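Local coordinates for protein peptidyl-prolyl cis-trans isomerase (Hirschia baltica, PDB 5EX2) that probably catalyses the cis-trans isomerisation of peptide bonds before proline, as a periplasmic cyclophilin that acts as a folding helper, at residues E15-V20 / P260-V265; L39-A44 / Q50-V55; T63-V68 / D169-M174; G77-A80 / E86-L89; W188-E193 / A230-N235. All coordinates share one frame; numbering follows the deposited sequence.

Interaction 1 of 5, residues E15-V20 / P260-V265; sequences ENWRSV and PSVVFV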
# COMPACT_ATOMS: atom_id res chain seq x y z
N GLU A 15 -2.27 -0.71 -22.36
CA GLU A 15 -0.89 -1.19 -22.38
C GLU A 15 -0.06 -0.52 -21.29
O GLU A 15 0.91 -1.10 -20.79
CB GLU A 15 -0.26 -0.92 -23.75
CG GLU A 15 -0.89 -1.68 -24.92
CD GLU A 15 -2.22 -1.08 -25.42
OE1 GLU A 15 -2.58 0.06 -25.04
OE2 GLU A 15 -2.91 -1.77 -26.21
N ASN A 16 -0.47 0.68 -20.88
CA ASN A 16 0.29 1.44 -19.90
C ASN A 16 -0.43 1.66 -18.59
O ASN A 16 0.18 2.12 -17.64
CB ASN A 16 0.70 2.77 -20.49
CG ASN A 16 1.85 2.63 -21.45
OD1 ASN A 16 2.93 2.18 -21.06
ND2 ASN A 16 1.63 2.98 -22.70
N TRP A 17 -1.72 1.34 -18.54
CA TRP A 17 -2.52 1.61 -17.35
C TRP A 17 -3.38 0.42 -16.95
O TRP A 17 -4.11 -0.16 -17.76
CB TRP A 17 -3.40 2.84 -17.57
CG TRP A 17 -2.60 4.06 -17.78
CD1 TRP A 17 -2.23 4.60 -18.97
CD2 TRP A 17 -2.02 4.88 -16.76
NE1 TRP A 17 -1.48 5.73 -18.76
CE2 TRP A 17 -1.33 5.92 -17.41
CE3 TRP A 17 -2.03 4.85 -15.36
CZ2 TRP A 17 -0.65 6.91 -16.71
CZ3 TRP A 17 -1.35 5.84 -14.67
CH2 TRP A 17 -0.69 6.86 -15.35
N ARG A 18 -3.29 0.09 -15.67
CA ARG A 18 -4.03 -1.00 -15.06
C ARG A 18 -5.19 -0.44 -14.25
O ARG A 18 -4.98 0.40 -13.38
CB ARG A 18 -3.10 -1.83 -14.17
CG ARG A 18 -3.79 -2.94 -13.38
CD ARG A 18 -2.82 -3.70 -12.48
NE ARG A 18 -2.19 -2.86 -11.46
CZ ARG A 18 -2.79 -2.50 -10.33
NH1 ARG A 18 -4.02 -2.90 -10.06
NH2 ARG A 18 -2.15 -1.73 -9.47
N SER A 19 -6.39 -0.92 -14.53
CA SER A 19 -7.57 -0.48 -13.80
C SER A 19 -7.60 -1.18 -12.44
O SER A 19 -7.50 -2.40 -12.37
CB SER A 19 -8.81 -0.80 -14.62
OG SER A 19 -9.98 -0.47 -13.89
N VAL A 20 -7.77 -0.40 -11.37
CA VAL A 20 -7.82 -0.96 -10.03
C VAL A 20 -9.20 -1.54 -9.77
O VAL A 20 -10.22 -0.90 -10.01
CB VAL A 20 -7.48 0.12 -8.97
CG1 VAL A 20 -7.69 -0.39 -7.55
CG2 VAL A 20 -6.03 0.59 -9.14
N PRO A 260 3.41 5.90 -11.00
CA PRO A 260 2.35 6.86 -11.29
C PRO A 260 0.98 6.23 -11.20
O PRO A 260 0.70 5.18 -11.79
CB PRO A 260 2.67 7.31 -12.71
CG PRO A 260 4.17 7.27 -12.76
CD PRO A 260 4.50 6.01 -11.99
N SER A 261 0.10 6.90 -10.48
CA SER A 261 -1.26 6.43 -10.22
C SER A 261 -2.21 7.61 -10.26
O SER A 261 -1.82 8.73 -9.95
CB SER A 261 -1.33 5.72 -8.86
OG SER A 261 -0.35 4.70 -8.76
N VAL A 262 -3.44 7.36 -10.65
CA VAL A 262 -4.44 8.42 -10.75
C VAL A 262 -5.79 7.91 -10.30
O VAL A 262 -6.15 6.76 -10.55
CB VAL A 262 -4.55 8.95 -12.20
CG1 VAL A 262 -3.28 9.66 -12.61
CG2 VAL A 262 -4.85 7.81 -13.16
N VAL A 263 -6.53 8.77 -9.62
CA VAL A 263 -7.87 8.47 -9.17
C VAL A 263 -8.80 9.54 -9.71
O VAL A 263 -8.53 10.74 -9.56
CB VAL A 263 -7.96 8.42 -7.63
CG1 VAL A 263 -9.39 8.07 -7.21
CG2 VAL A 263 -6.96 7.41 -7.05
N PHE A 264 -9.86 9.12 -10.39
CA PHE A 264 -10.82 10.03 -10.98
C PHE A 264 -12.14 9.86 -10.28
O PHE A 264 -12.69 8.76 -10.24
CB PHE A 264 -10.99 9.75 -12.47
CG PHE A 264 -9.73 9.88 -13.26
CD1 PHE A 264 -9.19 11.12 -13.52
CD2 PHE A 264 -9.09 8.75 -13.76
CE1 PHE A 264 -8.03 11.24 -14.28
CE2 PHE A 264 -7.93 8.86 -14.51
CZ PHE A 264 -7.39 10.10 -14.77
N VAL A 265 -12.67 10.94 -9.72
CA VAL A 265 -13.94 10.83 -9.04
C VAL A 265 -15.05 11.11 -10.02
O VAL A 265 -14.83 11.68 -11.09
CB VAL A 265 -14.06 11.79 -7.84
CG1 VAL A 265 -13.05 11.40 -6.76
CG2 VAL A 265 -13.89 13.24 -8.26

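Interaction 2 of 5, residues L39-A44 / Q50-V55; sequences LAPEIA and QIRKVV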
# COMPACT_ATOMS: atom_id res chain seq x y z
N LEU A 39 -5.44 -2.17 -2.01
CA LEU A 39 -5.11 -3.38 -1.29
C LEU A 39 -4.29 -4.32 -2.16
O LEU A 39 -4.47 -4.36 -3.39
CB LEU A 39 -6.38 -4.10 -0.85
CG LEU A 39 -7.33 -3.24 -0.05
CD1 LEU A 39 -8.65 -3.98 0.20
CD2 LEU A 39 -6.68 -2.82 1.27
N ALA A 40 -3.41 -5.10 -1.54
CA ALA A 40 -2.52 -6.01 -2.24
C ALA A 40 -2.74 -7.46 -1.81
O ALA A 40 -1.99 -7.98 -0.98
CB ALA A 40 -1.08 -5.60 -2.00
N PRO A 41 -3.77 -8.12 -2.36
CA PRO A 41 -4.13 -9.45 -1.86
C PRO A 41 -3.05 -10.50 -2.09
O PRO A 41 -2.97 -11.46 -1.32
CB PRO A 41 -5.38 -9.82 -2.66
CG PRO A 41 -5.84 -8.60 -3.32
CD PRO A 41 -4.75 -7.59 -3.33
N GLU A 42 -2.23 -10.33 -3.12
CA GLU A 42 -1.21 -11.31 -3.41
C GLU A 42 -0.04 -11.19 -2.41
O GLU A 42 0.73 -12.13 -2.24
CB GLU A 42 -0.73 -11.14 -4.85
CG GLU A 42 -1.86 -11.36 -5.86
CD GLU A 42 -1.43 -11.24 -7.32
OE1 GLU A 42 -1.41 -10.10 -7.83
OE2 GLU A 42 -1.14 -12.27 -7.95
N ILE A 43 0.04 -10.07 -1.71
CA ILE A 43 1.13 -9.80 -0.78
C ILE A 43 0.75 -10.17 0.65
O ILE A 43 1.55 -10.76 1.39
CB ILE A 43 1.55 -8.32 -0.88
CG1 ILE A 43 2.10 -8.04 -2.28
CG2 ILE A 43 2.57 -7.98 0.20
CD1 ILE A 43 2.41 -6.58 -2.56
N ALA A 44 -0.47 -9.84 1.05
CA ALA A 44 -0.94 -10.11 2.40
C ALA A 44 -2.43 -10.45 2.38
O ALA A 44 -3.26 -9.64 2.76
CB ALA A 44 -0.66 -8.92 3.29
N GLN A 50 -8.99 -8.82 6.28
CA GLN A 50 -9.23 -8.14 7.56
C GLN A 50 -9.62 -6.68 7.35
O GLN A 50 -10.57 -6.18 7.97
CB GLN A 50 -8.00 -8.24 8.44
CG GLN A 50 -8.12 -7.58 9.82
CD GLN A 50 -8.81 -8.45 10.85
OE1 GLN A 50 -9.34 -9.52 10.54
NE2 GLN A 50 -8.78 -8.00 12.10
N ILE A 51 -8.89 -5.97 6.50
CA ILE A 51 -9.18 -4.55 6.29
C ILE A 51 -10.57 -4.38 5.68
O ILE A 51 -11.33 -3.55 6.14
CB ILE A 51 -8.11 -3.89 5.41
CG1 ILE A 51 -6.74 -3.89 6.13
CG2 ILE A 51 -8.53 -2.48 5.02
CD1 ILE A 51 -6.70 -3.19 7.50
N ARG A 52 -10.91 -5.17 4.68
CA ARG A 52 -12.27 -5.08 4.13
C ARG A 52 -13.32 -5.29 5.21
O ARG A 52 -14.31 -4.56 5.29
CB ARG A 52 -12.50 -6.11 3.03
CG ARG A 52 -11.69 -5.89 1.78
CD ARG A 52 -12.30 -6.63 0.60
NE ARG A 52 -11.37 -6.67 -0.52
CZ ARG A 52 -10.59 -7.71 -0.80
NH1 ARG A 52 -10.63 -8.82 -0.08
NH2 ARG A 52 -9.77 -7.63 -1.84
N LYS A 53 -13.11 -6.30 6.04
CA LYS A 53 -14.02 -6.62 7.12
C LYS A 53 -14.16 -5.45 8.08
O LYS A 53 -15.27 -5.06 8.42
CB LYS A 53 -13.52 -7.87 7.84
CG LYS A 53 -14.33 -8.30 9.04
CD LYS A 53 -13.69 -9.53 9.70
CE LYS A 53 -14.42 -9.94 10.97
NZ LYS A 53 -15.73 -10.58 10.69
N VAL A 54 -13.05 -4.89 8.54
CA VAL A 54 -13.12 -3.81 9.52
C VAL A 54 -13.77 -2.56 8.90
O VAL A 54 -14.62 -1.92 9.51
CB VAL A 54 -11.73 -3.49 10.10
CG1 VAL A 54 -11.79 -2.33 11.08
CG2 VAL A 54 -11.16 -4.71 10.80
N VAL A 55 -13.40 -2.24 7.67
CA VAL A 55 -14.00 -1.10 6.99
C VAL A 55 -15.52 -1.26 6.99
O VAL A 55 -16.25 -0.32 7.33
CB VAL A 55 -13.45 -0.95 5.54
CG1 VAL A 55 -14.29 0.03 4.73
CG2 VAL A 55 -12.01 -0.50 5.56

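Interaction 3 of 5, residues T63-V68 / D169-M174; sequences TKFHRV and DQFFLM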
# COMPACT_ATOMS: atom_id res chain seq x y z
N THR A 63 -11.84 7.15 14.26
CA THR A 63 -10.61 6.78 14.94
C THR A 63 -9.52 7.82 14.70
O THR A 63 -9.42 8.43 13.64
CB THR A 63 -10.10 5.39 14.51
OG1 THR A 63 -9.96 5.34 13.09
CG2 THR A 63 -11.05 4.28 14.98
N LYS A 64 -8.69 8.02 15.71
CA LYS A 64 -7.69 9.07 15.67
C LYS A 64 -6.44 8.61 14.95
O LYS A 64 -6.17 7.41 14.87
CB LYS A 64 -7.31 9.51 17.08
CG LYS A 64 -8.47 9.94 17.94
CD LYS A 64 -9.17 11.16 17.40
CE LYS A 64 -10.23 11.66 18.38
NZ LYS A 64 -9.64 12.02 19.70
N PHE A 65 -5.65 9.55 14.47
CA PHE A 65 -4.26 9.27 14.14
C PHE A 65 -3.47 9.62 15.38
O PHE A 65 -2.98 10.74 15.55
CB PHE A 65 -3.81 10.06 12.91
CG PHE A 65 -4.39 9.52 11.67
CD1 PHE A 65 -3.83 8.41 11.07
CD2 PHE A 65 -5.52 10.07 11.11
CE1 PHE A 65 -4.38 7.87 9.92
CE2 PHE A 65 -6.08 9.53 9.97
CZ PHE A 65 -5.50 8.44 9.37
N HIS A 66 -3.39 8.64 16.27
CA HIS A 66 -2.93 8.88 17.63
C HIS A 66 -1.42 8.77 17.81
O HIS A 66 -0.91 9.14 18.87
CB HIS A 66 -3.61 7.90 18.58
CG HIS A 66 -3.20 6.48 18.37
ND1 HIS A 66 -3.77 5.66 17.43
CD2 HIS A 66 -2.21 5.76 18.95
CE1 HIS A 66 -3.17 4.48 17.44
NE2 HIS A 66 -2.22 4.51 18.36
N ARG A 67 -0.70 8.26 16.82
CA ARG A 67 0.75 8.16 16.91
C ARG A 67 1.35 8.50 15.56
O ARG A 67 1.28 7.70 14.63
CB ARG A 67 1.17 6.76 17.36
CG ARG A 67 2.68 6.51 17.41
CD ARG A 67 2.96 5.02 17.58
NE ARG A 67 4.37 4.66 17.42
CZ ARG A 67 4.84 3.75 16.57
NH1 ARG A 67 4.02 3.07 15.77
NH2 ARG A 67 6.14 3.50 16.51
N VAL A 68 1.91 9.69 15.46
CA VAL A 68 2.40 10.21 14.20
C VAL A 68 3.81 10.73 14.42
O VAL A 68 4.04 11.58 15.28
CB VAL A 68 1.50 11.34 13.68
CG1 VAL A 68 2.01 11.89 12.36
CG2 VAL A 68 0.07 10.85 13.52
N ASP A 169 -6.55 -4.08 14.14
CA ASP A 169 -7.23 -2.93 13.54
C ASP A 169 -6.29 -1.77 13.23
O ASP A 169 -6.39 -1.13 12.20
CB ASP A 169 -8.37 -2.44 14.44
CG ASP A 169 -7.96 -2.24 15.89
OD1 ASP A 169 -6.83 -2.56 16.30
OD2 ASP A 169 -8.84 -1.75 16.63
N GLN A 170 -5.33 -1.52 14.11
CA GLN A 170 -4.44 -0.39 13.93
C GLN A 170 -3.54 -0.58 12.73
O GLN A 170 -3.01 -1.67 12.52
CB GLN A 170 -3.60 -0.15 15.18
CG GLN A 170 -4.43 0.24 16.37
CD GLN A 170 -3.61 0.60 17.57
OE1 GLN A 170 -2.73 1.44 17.50
NE2 GLN A 170 -3.91 -0.05 18.69
N PHE A 171 -3.36 0.49 11.98
CA PHE A 171 -2.60 0.48 10.74
C PHE A 171 -1.66 1.66 10.73
O PHE A 171 -1.82 2.61 11.51
CB PHE A 171 -3.52 0.56 9.53
CG PHE A 171 -4.34 1.81 9.53
CD1 PHE A 171 -5.56 1.84 10.16
CD2 PHE A 171 -3.84 2.96 8.96
CE1 PHE A 171 -6.29 3.02 10.21
CE2 PHE A 171 -4.56 4.13 9.00
CZ PHE A 171 -5.78 4.17 9.63
N PHE A 172 -0.64 1.64 9.90
CA PHE A 172 0.11 2.87 9.72
C PHE A 172 0.35 3.17 8.26
O PHE A 172 0.53 2.28 7.40
CB PHE A 172 1.38 2.88 10.54
CG PHE A 172 2.26 1.71 10.36
CD1 PHE A 172 2.02 0.54 11.04
CD2 PHE A 172 3.37 1.81 9.55
CE1 PHE A 172 2.86 -0.53 10.91
CE2 PHE A 172 4.22 0.74 9.41
CZ PHE A 172 3.96 -0.44 10.09
N LEU A 173 0.35 4.46 8.02
CA LEU A 173 0.58 5.07 6.71
C LEU A 173 2.02 5.50 6.63
O LEU A 173 2.46 6.34 7.43
CB LEU A 173 -0.33 6.27 6.50
CG LEU A 173 -1.82 6.04 6.74
CD1 LEU A 173 -2.57 7.35 6.55
CD2 LEU A 173 -2.39 4.97 5.82
N MET A 174 2.80 4.92 5.73
CA MET A 174 4.21 5.25 5.65
C MET A 174 4.45 6.61 5.05
O MET A 174 4.07 6.88 3.92
CB MET A 174 4.99 4.20 4.85
CG MET A 174 4.96 2.80 5.42
SD MET A 174 5.46 2.72 7.14
CE MET A 174 7.00 3.60 7.09

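Interaction 4 of 5, residues G77-A80 / E86-L89; sequences GDIA and EPDL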
# COMPACT_ATOMS: atom_id res chain seq x y z
N GLY A 77 -6.43 3.85 13.59
CA GLY A 77 -7.21 2.64 13.62
C GLY A 77 -7.40 1.95 14.96
O GLY A 77 -7.80 0.79 14.99
N ASP A 78 -7.18 2.65 16.06
CA ASP A 78 -7.41 2.07 17.38
C ASP A 78 -8.88 2.22 17.70
O ASP A 78 -9.30 3.21 18.30
CB ASP A 78 -6.53 2.74 18.43
CG ASP A 78 -6.64 2.08 19.79
OD1 ASP A 78 -7.37 1.07 19.93
OD2 ASP A 78 -5.97 2.57 20.72
N ILE A 79 -9.66 1.23 17.29
CA ILE A 79 -11.11 1.30 17.40
C ILE A 79 -11.55 1.40 18.85
O ILE A 79 -12.43 2.21 19.18
CB ILE A 79 -11.75 0.08 16.72
CG1 ILE A 79 -11.53 0.17 15.21
CG2 ILE A 79 -13.24 -0.02 17.06
CD1 ILE A 79 -11.91 -1.06 14.47
N ALA A 80 -10.94 0.62 19.74
CA ALA A 80 -11.38 0.62 21.13
C ALA A 80 -11.31 2.01 21.75
O ALA A 80 -12.18 2.40 22.53
CB ALA A 80 -10.55 -0.35 21.94
N GLU A 86 -14.11 -2.60 23.71
CA GLU A 86 -13.31 -3.44 22.85
C GLU A 86 -14.20 -3.91 21.71
O GLU A 86 -15.31 -4.39 21.94
CB GLU A 86 -12.73 -4.62 23.62
CG GLU A 86 -11.69 -4.21 24.66
CD GLU A 86 -10.48 -3.54 24.02
OE1 GLU A 86 -10.12 -3.91 22.88
OE2 GLU A 86 -9.90 -2.64 24.67
N PRO A 87 -13.73 -3.76 20.47
CA PRO A 87 -14.59 -4.21 19.38
C PRO A 87 -14.63 -5.72 19.27
O PRO A 87 -13.71 -6.41 19.72
CB PRO A 87 -13.93 -3.60 18.15
CG PRO A 87 -12.49 -3.50 18.50
CD PRO A 87 -12.47 -3.17 19.98
N ASP A 88 -15.70 -6.21 18.67
CA ASP A 88 -15.80 -7.62 18.32
C ASP A 88 -14.94 -7.91 17.09
O ASP A 88 -15.41 -7.89 15.95
CB ASP A 88 -17.25 -7.99 18.06
CG ASP A 88 -17.41 -9.43 17.66
OD1 ASP A 88 -16.45 -10.22 17.83
OD2 ASP A 88 -18.51 -9.79 17.18
N LEU A 89 -13.65 -8.17 17.32
CA LEU A 89 -12.71 -8.26 16.22
C LEU A 89 -11.53 -9.12 16.65
O LEU A 89 -10.98 -8.90 17.73
CB LEU A 89 -12.25 -6.86 15.81
CG LEU A 89 -11.35 -6.76 14.60
CD1 LEU A 89 -12.05 -7.29 13.36
CD2 LEU A 89 -10.98 -5.30 14.43

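Interaction 5 of 5, residues W188-E193 / A230-N235; sequences WGRMLE and AWVMRN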
# COMPACT_ATOMS: atom_id res chain seq x y z
N TRP A 188 0.27 -4.22 3.47
CA TRP A 188 -0.92 -4.76 2.81
C TRP A 188 -1.54 -3.86 1.78
O TRP A 188 -2.47 -4.28 1.11
CB TRP A 188 -1.98 -5.12 3.83
CG TRP A 188 -2.39 -4.04 4.83
CD1 TRP A 188 -1.96 -3.92 6.13
CD2 TRP A 188 -3.35 -2.98 4.63
NE1 TRP A 188 -2.56 -2.85 6.73
CE2 TRP A 188 -3.42 -2.25 5.84
CE3 TRP A 188 -4.14 -2.57 3.56
CZ2 TRP A 188 -4.26 -1.15 6.00
CZ3 TRP A 188 -4.97 -1.46 3.73
CH2 TRP A 188 -5.01 -0.77 4.93
N GLY A 189 -1.05 -2.64 1.64
CA GLY A 189 -1.61 -1.73 0.67
C GLY A 189 -0.69 -0.59 0.35
O GLY A 189 0.42 -0.50 0.87
N ARG A 190 -1.16 0.29 -0.52
CA ARG A 190 -0.40 1.42 -0.97
C ARG A 190 -1.31 2.60 -1.24
O ARG A 190 -2.37 2.42 -1.81
CB ARG A 190 0.38 1.04 -2.23
CG ARG A 190 1.28 2.10 -2.69
CD ARG A 190 2.04 1.64 -3.90
NE ARG A 190 1.26 1.60 -5.13
CZ ARG A 190 1.03 2.66 -5.90
NH1 ARG A 190 1.45 3.86 -5.52
NH2 ARG A 190 0.38 2.51 -7.04
N MET A 191 -0.87 3.80 -0.87
CA MET A 191 -1.63 5.03 -1.11
C MET A 191 -1.44 5.49 -2.54
O MET A 191 -0.39 6.04 -2.89
CB MET A 191 -1.19 6.13 -0.14
CG MET A 191 -1.45 5.77 1.32
SD MET A 191 -0.97 7.04 2.49
CE MET A 191 0.70 6.57 2.88
N LEU A 192 -2.43 5.22 -3.37
CA LEU A 192 -2.43 5.68 -4.75
C LEU A 192 -2.39 7.19 -4.84
O LEU A 192 -1.69 7.78 -5.66
CB LEU A 192 -3.65 5.16 -5.48
CG LEU A 192 -3.86 3.65 -5.50
CD1 LEU A 192 -5.00 3.30 -6.43
CD2 LEU A 192 -2.59 2.93 -5.94
N GLU A 193 -3.20 7.81 -3.98
CA GLU A 193 -3.25 9.25 -3.82
C GLU A 193 -3.38 9.47 -2.34
O GLU A 193 -4.01 8.66 -1.65
CB GLU A 193 -4.41 9.88 -4.60
CG GLU A 193 -4.10 10.12 -6.07
CD GLU A 193 -5.20 10.89 -6.81
OE1 GLU A 193 -6.10 11.46 -6.16
OE2 GLU A 193 -5.14 10.93 -8.06
N ALA A 230 -9.80 4.28 -10.41
CA ALA A 230 -8.35 4.42 -10.24
C ALA A 230 -7.59 3.58 -11.25
O ALA A 230 -8.02 2.49 -11.63
CB ALA A 230 -7.95 4.04 -8.82
N TRP A 231 -6.46 4.11 -11.67
CA TRP A 231 -5.55 3.40 -12.56
C TRP A 231 -4.16 3.55 -12.02
O TRP A 231 -3.81 4.57 -11.43
CB TRP A 231 -5.62 3.93 -14.00
CG TRP A 231 -6.77 3.45 -14.85
CD1 TRP A 231 -6.78 2.38 -15.73
CD2 TRP A 231 -8.07 4.04 -14.94
NE1 TRP A 231 -8.00 2.28 -16.34
CE2 TRP A 231 -8.82 3.28 -15.87
CE3 TRP A 231 -8.67 5.12 -14.31
CZ2 TRP A 231 -10.13 3.59 -16.18
CZ3 TRP A 231 -9.97 5.43 -14.62
CH2 TRP A 231 -10.70 4.66 -15.55
N VAL A 232 -3.35 2.52 -12.25
CA VAL A 232 -1.95 2.49 -11.84
C VAL A 232 -1.15 2.16 -13.08
O VAL A 232 -1.50 1.25 -13.82
CB VAL A 232 -1.70 1.45 -10.73
CG1 VAL A 232 -0.23 1.36 -10.38
CG2 VAL A 232 -2.53 1.78 -9.52
N MET A 233 -0.10 2.92 -13.31
CA MET A 233 0.75 2.67 -14.46
C MET A 233 1.32 1.25 -14.41
O MET A 233 1.65 0.73 -13.35
CB MET A 233 1.88 3.71 -14.53
CG MET A 233 2.82 3.56 -15.75
SD MET A 233 3.97 4.90 -15.89
CE MET A 233 2.92 6.23 -16.47
N ARG A 234 1.36 0.60 -15.56
CA ARG A 234 1.89 -0.74 -15.69
C ARG A 234 3.42 -0.70 -15.70
O ARG A 234 4.02 -0.03 -16.54
CB ARG A 234 1.37 -1.42 -16.96
CG ARG A 234 -0.09 -1.81 -16.86
CD ARG A 234 -0.58 -2.67 -18.02
NE ARG A 234 -2.01 -2.99 -17.89
CZ ARG A 234 -2.51 -3.92 -17.08
NH1 ARG A 234 -1.72 -4.65 -16.30
NH2 ARG A 234 -3.82 -4.13 -17.05
N ASN A 235 4.03 -1.37 -14.74
CA ASN A 235 5.47 -1.30 -14.59
C ASN A 235 6.17 -1.93 -15.76
O ASN A 235 7.28 -1.54 -16.07
CB ASN A 235 5.90 -1.96 -13.28
CG ASN A 235 5.24 -1.32 -12.06
OD1 ASN A 235 4.45 -1.97 -11.37
ND2 ASN A 235 5.58 -0.08 -11.76

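Interaction 1 of 5, residues E15-V20 / P260-V265
W17 places CG opposite its carbonyl carbon and beside the backbone N (chi1 -64°), and chi2 of 95° then swings the six-membered half of the indole across to P260 and V262. The foremost atom is CZ3, which lies 3.6 Å from P260 O. This carbonyl approaches the ring obliquely. Next to it, W17 CH2 packs on P260 CB at 4.3 Å. The CA of S261 lies close to the plane of the indole, at its edge, 4.5 Å from W17 CZ3. V262 adds a methyl, CG2, also 4.3 Å from W17 CZ3, but V262 is modelled in two conformers, so this last contact is less certain. The two segments carry the outer strands, 17-19 and 261-264, of a three-stranded antiparallel sheet, and strand 229-233 runs between them. That explains the wide spacing of the backbones, 8.7 Å from W17 CA to S261 CA. The indole bridges this gap above the middle strand, where it also touches M233. R18 is bonded to V232 through the backbone, and V262 to W231. Y5 meets the W17 ring edge-to-face, and helix 238-247 lies against the same cluster, with M239 on W17 and F240 and F243 on P260.

Interaction 2 of 5, residues L39-A44 / Q50-V55
I51 offers its CG2 methyl to L39, and I51 CG2 lies 4.2 Å from L39 CD2. This methyl stands opposite the backbone N of I51, while the longer branch sits beside that N (chi1 -65°) and leads away toward W188. R52 comes next on the helix and reaches further. Its chain is extended from CG to NE and runs past the other L39 methyl at a slant. L39 CD1 is 3.9 Å from R52 CG and equally 3.9 Å from R52 NE. The contact is made by the stem of the arginine as much as by its head. The segment 39-44 leads from barrel strand 33-39 into helix 45-57, with A44 as the N-cap residue. Helix 45-57 is one of the helices that pack against the ends of the cyclophilin barrel. At the far end of R52, NH2 lies 4.3 Å from P41 CG. Two hydrogen bonds hold this polar head, from NE to D23 O and from NH2 to N24 OD1. One turn after I51, V55 N bonds to I51 O at 2.9 Å. The V55 side chain rests on A216 and M218 of strand 212-218, and M218 also touches L39 and R52.

Interaction 3 of 5, residues T63-V68 / D169-M174
F65 and H66 lie where strand 63-69 is broken by a classic beta bulge, H66 and R67 both facing Q75, and strand 73-76 separates them from strand 171-174 in the sheet, so the contact is made by side chains alone. F65 CE1 touches two apolar partners. F65 CE1 is 3.9 Å from F171 CE2 and also 3.9 Å from L173 CD1. The L173 side chain runs at about a right angle to the phenylalanine. F171 holds its ring between its own backbone N and carbonyl carbon (chi1 60°). That ring also meets F28, and D169 O lies in its plane at the edge. The second cluster is polar. The H66 ring presents its edge to Q170, with CE1 3.1 Å from Q170 OE1 and NE2 3.2 Å from the same Q170 OE1. The imidazole and amide planes are 69° apart. Q170 OE1 also accepts a hydrogen bond from Q75 NE2, so its place is fixed from the strand in between. At the start of the second segment, Q170 N makes a weak bond of 2.9 Å to D169 OD1. D169 O takes the hydroxyl of Y60. F65 thus packs among residues of the eight-stranded antiparallel barrel, while H66 and Q170 meet at its surface. The FHRV and QFF runs are characteristic of the cyclophilin family, and as in relatives they probably border the groove that receives the proline peptide.

Interaction 4 of 5, residues G77-A80 / E86-L89
A short helix, 79-83, and the loop that folds back along it make this contact, with I79 and A80 meeting E86, P87 and L89. The chain enters through an inverse gamma turn centred on D78, and a second one, at D88, bends the returning loop. The backbones come close, with A80 CA 4.8 Å from E86 CA. P87 lies in the middle. Its CB is 3.8 Å from I79 CG2, and its CD is 3.9 Å from A80 CB. The branch I79 CG2 can face the proline because CG1 is held beside the backbone N (chi1 -68°). CG1 carries CD1 on to L89, where I79 CD1 and L89 CD2 are 4.3 Å apart. The E86 chain bends at chi2 (-62°) and brings its carboxylate back over A80, with OE2 3.6 Å from A80 CB. A glycine in place of P87 would probably leave I79 CG2 and A80 CB without the ring they pack on and let the returning loop move more freely. On the inner side, I79 and L89 both rest on V54 of helix 45-57, and L89 also touches Q50. The helix start is tied to the loop before strand 171-174, where D169 OD2 accepts from I79 N.

Interaction 5 of 5, residues W188-E193 / A230-N235
R190 and V232 meet where the cyclophilin barrel and the three-stranded antiparallel sheet beside it pack together. Strand 187-191 belongs to the barrel and strand 229-233 is the middle strand of the small sheet. The two side chains come from opposite directions. R190 runs out with CG opposite the backbone N (chi1 -175°), then bends at chi3 (75°), which brings the guanidinium edge-on to the valine. Its NH2 lies 3.6 Å from V232 CG1, near the guanidinium plane. L192 takes a different side. Its CD2 methyl sits 3.2 Å above the plane of the R190 guanidinium, offset toward the rim. So the arginine head has V232 at an edge and L192 over one face. L192 crosses V232 at about a right angle, and CD2 of L192 is 3.8 Å from V232 CG2. Its other methyl, L192 CD1, packs on A230 CB at 3.9 Å. The chain turns a corner at L192, where L192 and E193 form a classic beta bulge facing Y36. The charged head of R190 is buried but has polar partners. NH2 bonds to S261 OG on strand 261-264, and NH1 bonds to Q258 OE1. The second V232 methyl, CG2, also lies close to the arginine, 3.9 Å from R190 NH2.

Starting from the N terminus, residues 15-20 open interaction 1, which closes only at 260-265 and so encloses the other four. Interaction 2 closes a short loop between strand 33-39 and helix 45-57. Interaction 3 then opens at 63-68 and closes at 169-174, with interaction 4 inside it. Interaction 5 follows in series, from 188-193 to 230-235. None of the loops cross. Interactions 1 and 5 touch at strand 229-233, the middle strand of the small sheet, and interaction 5 ties that sheet to the barrel. W188 and M191 link interaction 5 to interactions 2 and 3. Interaction 4 packs on helix 45-57 of interaction 2 and is bonded to D169 of interaction 3.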